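Local coordinates for protein glycerol dehydrogenase (Bacillus coagulans, PDB 6CSJ) that probably oxidises glycerol to dihydroxyacetone with NAD+ as cofactor and, in this double mutant, has acquired D-lactate dehydrogenase activity, at residues A[264-267]-A[273-276]; A[295-300]-A[305-310]. The protein carries 2 engineered substitutions. All blocks are in the same frame, centred on the assembly; numbering follows the deposited sequence.

Interaction 1: residues A[264-267]-A[273-276]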
loop_
_atom_site.group_PDB
_atom_site.type_symbol
_atom_site.label_atom_id
_atom_site.label_comp_id
_atom_site.label_asym_id
_atom_site.label_seq_id
_atom_site.Cartn_x
_atom_site.Cartn_y
_atom_site.Cartn_z
ATOM N N GLU A 264 -5.755 6.548 -19.718
ATOM C CA GLU A 264 -4.713 5.590 -20.124
ATOM C C GLU A 264 -3.285 6.092 -19.871
ATOM O O GLU A 264 -2.418 5.323 -19.456
ATOM C CB GLU A 264 -4.888 5.213 -21.614
ATOM C CG GLU A 264 -5.003 6.387 -22.581
ATOM C CD GLU A 264 -5.961 6.138 -23.743
ATOM O OE1 GLU A 264 -7.084 5.605 -23.562
ATOM O OE2 GLU A 264 -5.568 6.499 -24.849
ATOM N N GLU A 265 -3.058 7.386 -20.106
ATOM C CA GLU A 265 -1.761 8.034 -19.797
ATOM C C GLU A 265 -1.291 7.879 -18.333
ATOM O O GLU A 265 -0.096 7.998 -18.072
ATOM C CB GLU A 265 -1.777 9.539 -20.126
ATOM C CG GLU A 265 -2.405 9.987 -21.423
ATOM C CD GLU A 265 -3.796 10.600 -21.248
ATOM O OE1 GLU A 265 -4.777 9.870 -20.939
ATOM O OE2 GLU A 265 -3.908 11.813 -21.451
ATOM N N THR A 266 -2.207 7.637 -17.388
ATOM C CA THR A 266 -1.843 7.496 -15.973
ATOM C C THR A 266 -1.489 6.075 -15.543
ATOM O O THR A 266 -1.089 5.885 -14.388
ATOM C CB THR A 266 -2.962 7.993 -15.038
ATOM O OG1 THR A 266 -4.071 7.080 -15.069
ATOM C CG2 THR A 266 -3.419 9.375 -15.446
ATOM N N HIS A 267 -1.632 5.091 -16.435
ATOM C CA HIS A 267 -1.279 3.694 -16.115
ATOM C C HIS A 267 0.217 3.483 -15.811
ATOM O O HIS A 267 0.563 2.596 -15.050
ATOM C CB HIS A 267 -1.735 2.729 -17.221
ATOM C CG HIS A 267 -3.224 2.617 -17.355
ATOM N ND1 HIS A 267 -3.834 2.035 -18.445
ATOM C CD2 HIS A 267 -4.228 3.035 -16.547
ATOM C CE1 HIS A 267 -5.146 2.085 -18.293
ATOM N NE2 HIS A 267 -5.412 2.684 -17.146
ATOM N N GLU A 273 1.545 7.435 -6.118
ATOM C CA GLU A 273 1.672 8.681 -6.873
ATOM C C GLU A 273 0.290 9.212 -7.255
ATOM O O GLU A 273 0.004 10.397 -7.094
ATOM C CB GLU A 273 2.543 8.475 -8.119
ATOM C CG GLU A 273 4.003 8.167 -7.782
ATOM C CD GLU A 273 4.850 7.758 -8.981
ATOM O OE1 GLU A 273 4.311 7.205 -9.969
ATOM O OE2 GLU A 273 6.081 7.971 -8.916
ATOM N N LYS A 274 -0.581 8.323 -7.729
ATOM C CA LYS A 274 -1.954 8.699 -8.052
ATOM C C LYS A 274 -2.786 9.003 -6.801
ATOM O O LYS A 274 -3.629 9.906 -6.835
ATOM C CB LYS A 274 -2.629 7.642 -8.922
ATOM C CG LYS A 274 -2.079 7.643 -10.348
ATOM C CD LYS A 274 -2.662 6.536 -11.225
ATOM C CE LYS A 274 -2.305 5.146 -10.723
ATOM N NZ LYS A 274 -2.065 4.211 -11.853
ATOM N N VAL A 275 -2.549 8.269 -5.716
ATOM C CA VAL A 275 -3.217 8.545 -4.443
ATOM C C VAL A 275 -2.832 9.935 -3.912
ATOM O O VAL A 275 -3.674 10.618 -3.325
ATOM C CB VAL A 275 -2.949 7.426 -3.396
ATOM C CG1 VAL A 275 -3.396 7.823 -1.993
ATOM C CG2 VAL A 275 -3.667 6.152 -3.806
ATOM N N ALA A 276 -1.585 10.360 -4.129
ATOM C CA ALA A 276 -1.150 11.707 -3.717
ATOM C C ALA A 276 -2.007 12.796 -4.358
ATOM O O ALA A 276 -2.428 13.733 -3.678
ATOM C CB ALA A 276 0.313 11.939 -4.060
HETATM O O HOH W 1 -4.213 4.831 -13.606
#
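Lys-274 extends from helix 271-285 to Thr-266 in the loop before that helix, and its ammonium group makes the one direct polar bond between residues 264-267 and 273-276. NZ donates to the backbone carbonyl O of Thr-266 at 3.2 Å. The approach is from above the carbonyl plane, 37° out of it, with a C=O...N angle of 136°, so the bond does not lie on a lone pair. The extended first part of the lysine chain brings CD to 4.1 Å from Thr-266 CB, the two side chains crossing obliquely; bends beyond it, at chi3 (-64°) and again at chi4, bring NZ round to the carbonyl.

A second, indirect link runs through one water. It donates to Thr-266 OG1 at 2.7 Å and accepts from Lys-274 NZ at 2.8 Å. The threonine hydroxyl can reach this water because OG1 stands between the backbone N and the carbonyl carbon; it also bonds within its own loop, to the carbonyls of Leu-260 and Leu-263. The same water lies at the edge of the His-267 ring, in its plane, while the CA of Glu-264 sits 3.9 Å above the centre of one face of that ring. NE2 of His-267 is bonded to Thr-261 O.

Lys-274 NZ also bonds to the carbonyl of Met-269. Two carbonyls and a water thus share the ammonium, an arrangement that probably stabilises its positive charge, and a single side chain ties the loop to the first turn of the helix it leads into.

Interaction 2: residues A[295-300]-A[305-310]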
loop_
_atom_site.group_PDB
_atom_site.type_symbol
_atom_site.label_atom_id
_atom_site.label_comp_id
_atom_site.label_asym_id
_atom_site.label_seq_id
_atom_site.Cartn_x
_atom_site.Cartn_y
_atom_site.Cartn_z
ATOM N N GLU A 295 0.420 22.957 2.804
ATOM C CA GLU A 295 1.333 22.011 3.444
ATOM C C GLU A 295 1.468 20.705 2.629
ATOM O O GLU A 295 2.578 20.199 2.469
ATOM C CB GLU A 295 0.900 21.720 4.886
ATOM C CG GLU A 295 1.806 20.749 5.622
ATOM C CD GLU A 295 1.522 20.668 7.101
ATOM O OE1 GLU A 295 2.089 21.492 7.855
ATOM O OE2 GLU A 295 0.747 19.782 7.525
ATOM N N VAL A 296 0.354 20.190 2.102
ATOM C CA VAL A 296 0.365 18.981 1.268
ATOM C C VAL A 296 1.060 19.212 -0.076
ATOM O O VAL A 296 1.898 18.405 -0.489
ATOM C CB VAL A 296 -1.071 18.428 1.035
ATOM C CG1 VAL A 296 -1.089 17.341 -0.037
ATOM C CG2 VAL A 296 -1.627 17.881 2.345
ATOM N N VAL A 297 0.708 20.294 -0.761
ATOM C CA VAL A 297 1.283 20.571 -2.078
ATOM C C VAL A 297 2.789 20.804 -1.944
ATOM O O VAL A 297 3.570 20.321 -2.765
ATOM C CB VAL A 297 0.611 21.775 -2.769
ATOM C CG1 VAL A 297 1.317 22.126 -4.081
ATOM C CG2 VAL A 297 -0.869 21.480 -3.032
ATOM N N SER A 298 3.179 21.532 -0.891
ATOM C CA SER A 298 4.581 21.831 -0.603
ATOM C C SER A 298 5.390 20.552 -0.349
ATOM O O SER A 298 6.465 20.357 -0.932
ATOM C CB SER A 298 4.692 22.767 0.600
ATOM O OG SER A 298 6.047 23.063 0.903
ATOM N N PHE A 299 4.870 19.689 0.516
ATOM C CA PHE A 299 5.488 18.398 0.752
ATOM C C PHE A 299 5.646 17.591 -0.544
ATOM O O PHE A 299 6.721 17.037 -0.797
ATOM C CB PHE A 299 4.711 17.566 1.778
ATOM C CG PHE A 299 5.185 16.155 1.858
ATOM C CD1 PHE A 299 6.408 15.874 2.442
ATOM C CD2 PHE A 299 4.457 15.117 1.276
ATOM C CE1 PHE A 299 6.889 14.568 2.487
ATOM C CE2 PHE A 299 4.929 13.812 1.317
ATOM C CZ PHE A 299 6.141 13.534 1.926
ATOM N N CYS A 300 4.584 17.524 -1.349
ATOM C CA CYS A 300 4.610 16.758 -2.604
ATOM C C CYS A 300 5.674 17.293 -3.569
ATOM O O CYS A 300 6.436 16.516 -4.153
ATOM C CB CYS A 300 3.232 16.734 -3.276
ATOM S SG CYS A 300 1.948 15.744 -2.451
ATOM N N LEU A 305 6.285 14.105 -5.707
ATOM C CA LEU A 305 4.956 13.530 -5.901
ATOM C C LEU A 305 4.130 14.450 -6.819
ATOM O O LEU A 305 4.314 15.664 -6.804
ATOM C CB LEU A 305 4.249 13.356 -4.547
ATOM C CG LEU A 305 4.744 12.187 -3.694
ATOM C CD1 LEU A 305 4.130 12.252 -2.305
ATOM C CD2 LEU A 305 4.443 10.846 -4.351
ATOM N N PRO A 306 3.212 13.877 -7.616
ATOM C CA PRO A 306 2.401 14.694 -8.526
ATOM C C PRO A 306 1.328 15.537 -7.816
ATOM O O PRO A 306 0.683 15.059 -6.880
ATOM C CB PRO A 306 1.756 13.644 -9.441
ATOM C CG PRO A 306 1.686 12.422 -8.606
ATOM C CD PRO A 306 2.918 12.439 -7.766
ATOM N N VAL A 307 1.174 16.791 -8.255
ATOM C CA VAL A 307 0.093 17.689 -7.795
ATOM C C VAL A 307 -0.784 18.242 -8.944
ATOM O O VAL A 307 -1.597 19.135 -8.728
ATOM C CB VAL A 307 0.646 18.859 -6.951
ATOM C CG1 VAL A 307 1.358 18.330 -5.723
ATOM C CG2 VAL A 307 1.577 19.768 -7.768
ATOM N N THR A 308 -0.616 17.713 -10.154
ATOM C CA THR A 308 -1.467 18.048 -11.290
ATOM C C THR A 308 -1.745 16.782 -12.101
ATOM O O THR A 308 -1.077 15.760 -11.927
ATOM C CB THR A 308 -0.801 19.087 -12.214
ATOM O OG1 THR A 308 0.349 18.508 -12.848
ATOM C CG2 THR A 308 -0.385 20.319 -11.449
ATOM N N LEU A 309 -2.731 16.877 -12.988
ATOM C CA LEU A 309 -2.990 15.833 -13.981
ATOM C C LEU A 309 -1.824 15.704 -14.959
ATOM O O LEU A 309 -1.491 14.598 -15.376
ATOM C CB LEU A 309 -4.305 16.105 -14.723
ATOM C CG LEU A 309 -5.549 15.942 -13.850
ATOM C CD1 LEU A 309 -6.763 16.537 -14.552
ATOM C CD2 LEU A 309 -5.788 14.476 -13.493
ATOM N N GLY A 310 -1.202 16.829 -15.302
ATOM C CA GLY A 310 0.053 16.845 -16.064
ATOM C C GLY A 310 1.135 15.968 -15.463
ATOM O O GLY A 310 1.750 15.174 -16.173
#
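Cys-300 presses its CB against the side chains of Leu-305 and Val-307, in the last turn of helix 290-303, against which the chain folds back at 305-307. CG1 of Val-307 approaches to 3.5 Å from Cys-300 CB, and CB of Leu-305 lies 3.7 Å from the same carbon, so the cysteine methylene touches both. Its sulfur is set anti to the carbonyl carbon (chi1 -70°) and adds a contact on the leucine side, with SG 4.1 Å from Leu-305 CD1.

Two further residues of the helix widen the apolar patch. Val-297, one turn earlier, meets Val-307 through its CG1, 4.1 Å from CG1 of the partner, the two side chains crossing at about a right angle. Phe-299, with CG anti to the backbone N, brings CE2 within 4.0 Å of Leu-305 CD1, the two side chains meeting at a slant.

The backbone fixes the turn: Leu-305 N donates to Cys-300 O at 2.9 Å, with an N-H...O angle of 146°. This bond takes up a carbonyl near the C-terminal end of the helix.

Leu-173 of helix 162-173 packs on Phe-299 and Cys-300, whereas Tyr-362 and Lys-363 of helix 345-365 touch Val-297 and Val-307 respectively. Every side chain that meets its partner here is buried. The contact therefore combines aliphatic, thiol and aromatic packing with one backbone hydrogen bond, which together hold the departing chain against the helix within the all-helical part of the enzyme.

In the fold
Interactions 1 and 2 follow one another along the chain, with centres about 13 Å apart on the same side of the molecule's centre. They join through helix 271-285: Ala-276 CB lies 4.2 Å from Leu-305 CB, and Pro-306 also packs on this helix beside Glu-273. The chain leaving helix 290-303 in interaction 2 therefore runs against the helix that carries Lys-274 of interaction 1. Thr-266 in turn touches Leu-312 and Val-314, farther along that departing chain. Interaction 1 also touches helix 252-259, where Val-275 meets His-254 and His-257. The helical domain of this family typically contributes histidines to the metal site, although no metal ligand is assigned in these contacts.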